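Local coordinates for peroxisomal membrane protein PEX15 (Saccharomyces cerevisiae, PDB 5VXV) that anchors the AAA-ATPase subunits Pex1 and Pex6 to the peroxisomal membrane, where their complex extracts the import receptor Pex5, at residues D19-M24 / S47-M52. Numbering follows the deposited sequence.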
ATOM      1  N   ASP A  19     -12.042  -1.831  17.395  1.00 19.74           N
ATOM      2  CA  ASP A  19     -13.150  -1.050  17.936  1.00 20.38           C
ATOM      3  C   ASP A  19     -13.315   0.262  17.182  1.00 20.30           C
ATOM      4  O   ASP A  19     -14.442   0.703  16.925  1.00 20.56           O
ATOM      5  CB  ASP A  19     -12.929  -0.782  19.424  1.00 23.10           C
ATOM      6  CG  ASP A  19     -13.072  -2.031  20.269  1.00 26.30           C
ATOM      7  OD1 ASP A  19     -13.668  -3.015  19.785  1.00 27.48           O
ATOM      8  OD2 ASP A  19     -12.593  -2.023  21.420  1.00 27.65           O
ATOM      9  N   CYS A  20     -12.202   0.907  16.827  1.00 20.34           N
ATOM     10  CA  CYS A  20     -12.268   2.121  16.021  1.00 20.71           C
ATOM     11  C   CYS A  20     -13.021   1.867  14.721  1.00 20.96           C
ATOM     12  O   CYS A  20     -13.970   2.587  14.385  1.00 21.28           O
ATOM     13  CB  CYS A  20     -10.852   2.630  15.738  1.00 20.69           C
ATOM     14  SG  CYS A  20     -10.758   3.986  14.542  1.00 21.16           S
ATOM     15  N   LEU A  21     -12.620   0.830  13.982  1.00 20.84           N
ATOM     16  CA  LEU A  21     -13.248   0.547  12.696  1.00 21.10           C
ATOM     17  C   LEU A  21     -14.707   0.138  12.860  1.00 21.19           C
ATOM     18  O   LEU A  21     -15.559   0.534  12.056  1.00 21.53           O
ATOM     19  CB  LEU A  21     -12.458  -0.539  11.964  1.00 20.95           C
ATOM     20  CG  LEU A  21     -11.116  -0.066  11.399  1.00 20.99           C
ATOM     21  CD1 LEU A  21     -10.237  -1.248  11.029  1.00 20.76           C
ATOM     22  CD2 LEU A  21     -11.330   0.841  10.192  1.00 21.42           C
ATOM     23  N   GLU A  22     -15.018  -0.657  13.887  1.00 20.90           N
ATOM     24  CA  GLU A  22     -16.409  -1.048  14.106  1.00 22.00           C
ATOM     25  C   GLU A  22     -17.279   0.169  14.393  1.00 21.44           C
ATOM     26  O   GLU A  22     -18.434   0.234  13.954  1.00 21.96           O
ATOM     27  CB  GLU A  22     -16.506  -2.058  15.252  1.00 23.16           C
ATOM     28  CG  GLU A  22     -15.880  -3.421  14.962  1.00 26.97           C
ATOM     29  CD  GLU A  22     -16.686  -4.250  13.974  1.00 34.17           C
ATOM     30  OE1 GLU A  22     -17.711  -3.751  13.464  1.00 38.37           O
ATOM     31  OE2 GLU A  22     -16.293  -5.409  13.709  1.00 35.06           O
ATOM     32  N   LYS A  23     -16.744   1.149  15.127  1.00 21.26           N
ATOM     33  CA  LYS A  23     -17.510   2.360  15.405  1.00 21.57           C
ATOM     34  C   LYS A  23     -17.700   3.192  14.141  1.00 21.99           C
ATOM     35  O   LYS A  23     -18.787   3.732  13.904  1.00 22.31           O
ATOM     36  CB  LYS A  23     -16.818   3.187  16.490  1.00 21.46           C
ATOM     37  CG  LYS A  23     -17.601   4.426  16.924  1.00 23.66           C
ATOM     38  CD  LYS A  23     -18.965   4.061  17.488  1.00 27.77           C
HETATM   39  N   MSE A  24     -16.659   3.311  13.321  1.00 22.00           N
HETATM   40  CA  MSE A  24     -16.775   4.037  12.061  1.00 22.40           C
HETATM   41  C   MSE A  24     -17.871   3.408  11.209  1.00 23.56           C
HETATM   42  O   MSE A  24     -18.659   4.108  10.574  1.00 23.01           O
HETATM   43  CB  MSE A  24     -15.441   4.037  11.303  1.00 22.35           C
HETATM   44  CG  MSE A  24     -14.318   4.791  12.007  1.00 22.22           C
HETATM   45 SE   MSE A  24     -12.707   4.995  10.915  1.00 22.26          SE
HETATM   46  CE  MSE A  24     -13.334   6.412   9.730  1.00 22.90           C
ATOM     47  N   SER A  47      -5.423   4.809   7.877  1.00 14.36           N
ATOM     48  CA  SER A  47      -4.412   4.543   8.895  1.00 15.17           C
ATOM     49  C   SER A  47      -4.811   3.368   9.778  1.00 14.72           C
ATOM     50  O   SER A  47      -3.964   2.537  10.132  1.00 16.22           O
ATOM     51  CB  SER A  47      -4.177   5.793   9.743  1.00 19.41           C
ATOM     52  OG  SER A  47      -3.488   6.781   8.999  1.00 19.22           O
ATOM     53  N   ALA A  48      -6.090   3.281  10.145  1.00 14.34           N
ATOM     54  CA  ALA A  48      -6.547   2.172  10.975  1.00 15.05           C
ATOM     55  C   ALA A  48      -6.457   0.852  10.219  1.00 14.99           C
ATOM     56  O   ALA A  48      -5.975  -0.152  10.755  1.00 15.23           O
ATOM     57  CB  ALA A  48      -7.977   2.428  11.452  1.00 15.94           C
ATOM     58  N   CYS A  49      -6.910   0.836   8.963  1.00 14.24           N
ATOM     59  CA  CYS A  49      -6.846  -0.391   8.176  1.00 13.98           C
ATOM     60  C   CYS A  49      -5.412  -0.847   7.959  1.00 14.23           C
ATOM     61  O   CYS A  49      -5.153  -2.054   7.882  1.00 15.46           O
ATOM     62  CB  CYS A  49      -7.546  -0.189   6.833  1.00 14.51           C
ATOM     63  SG  CYS A  49      -9.343  -0.113   6.971  1.00 15.76           S
ATOM     64  N   ASP A  50      -4.467   0.092   7.862  1.00 13.89           N
ATOM     65  CA  ASP A  50      -3.076  -0.291   7.647  1.00 15.69           C
ATOM     66  C   ASP A  50      -2.502  -1.027   8.852  1.00 16.52           C
ATOM     67  O   ASP A  50      -1.563  -1.816   8.701  1.00 17.19           O
ATOM     68  CB  ASP A  50      -2.231   0.944   7.328  1.00 16.84           C
ATOM     69  CG  ASP A  50      -0.852   0.587   6.785  1.00 18.71           C
ATOM     70  OD1 ASP A  50      -0.763  -0.267   5.874  1.00 19.48           O
ATOM     71  OD2 ASP A  50       0.146   1.160   7.271  1.00 18.06           O
ATOM     72  N   ILE A  51      -3.047  -0.788  10.048  1.00 17.02           N
ATOM     73  CA  ILE A  51      -2.547  -1.457  11.245  1.00 16.73           C
ATOM     74  C   ILE A  51      -3.137  -2.859  11.387  1.00 16.98           C
ATOM     75  O   ILE A  51      -2.478  -3.756  11.922  1.00 17.92           O
ATOM     76  CB  ILE A  51      -2.838  -0.604  12.494  1.00 17.46           C
ATOM     77  CG1 ILE A  51      -2.054   0.711  12.435  1.00 18.61           C
ATOM     78  CG2 ILE A  51      -2.475  -1.363  13.771  1.00 19.26           C
ATOM     79  CD1 ILE A  51      -2.489   1.739  13.461  1.00 18.60           C
HETATM   80  N   MSE A  52      -4.369  -3.074  10.936  1.00 19.12           N
HETATM   81  CA  MSE A  52      -4.992  -4.396  11.036  1.00 21.67           C
HETATM   82  C   MSE A  52      -4.136  -5.452  10.341  1.00 23.32           C
HETATM   83  O   MSE A  52      -3.746  -5.257   9.193  1.00 23.46           O
HETATM   84  CB  MSE A  52      -6.389  -4.390  10.410  1.00 20.94           C
HETATM   85  CG  MSE A  52      -7.422  -3.553  11.145  1.00 20.60           C
HETATM   86 SE   MSE A  52      -7.824  -4.187  12.945  0.71 21.82          SE
HETATM   87  CE  MSE A  52      -8.076  -6.086  12.586  1.00 29.14           C
TER
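Helix segment 19-24 faces segment 47-52, which lies on helix 39-51, across 10.2 Å between the segment axes, their N-to-C directions 135° apart; L21 and A48 have the closest CA atoms, 7.1 Å from each other. This is helix-helix packing near the N-terminal end of the mostly helical part of PEX15 predicted to be cytoplasmic, built without polar bonds between the two segments. L21 supplies most of the contact from its helix. A chi1 of -73° sets its CG trans to the carbonyl carbon, 4.0 Å from A48 CB, and the two methyls divide the remaining partners. CD2 lies 3.9 Å from A48 CB and equally far from C49 SG. The small side chain of A48 probably leaves room for the branched end of L21. An alanine in place of L21 would probably open a gap beside A48 and C49 and leave the CG methylene of M52 without its methyl partner. C20 adds a looser apolar touch, its SG 4.4 Å from A48 CB. Around the pair, L21 also packs on F45 of helix 39-51 and L62 of helix 60-70, C20 on L11 of helix 3-13, and C49 on F70 of helix 60-70. The side chains of L21 and selenomethionine M52 pass in opposite directions, M52 CG 3.6 Å from L21 CD1.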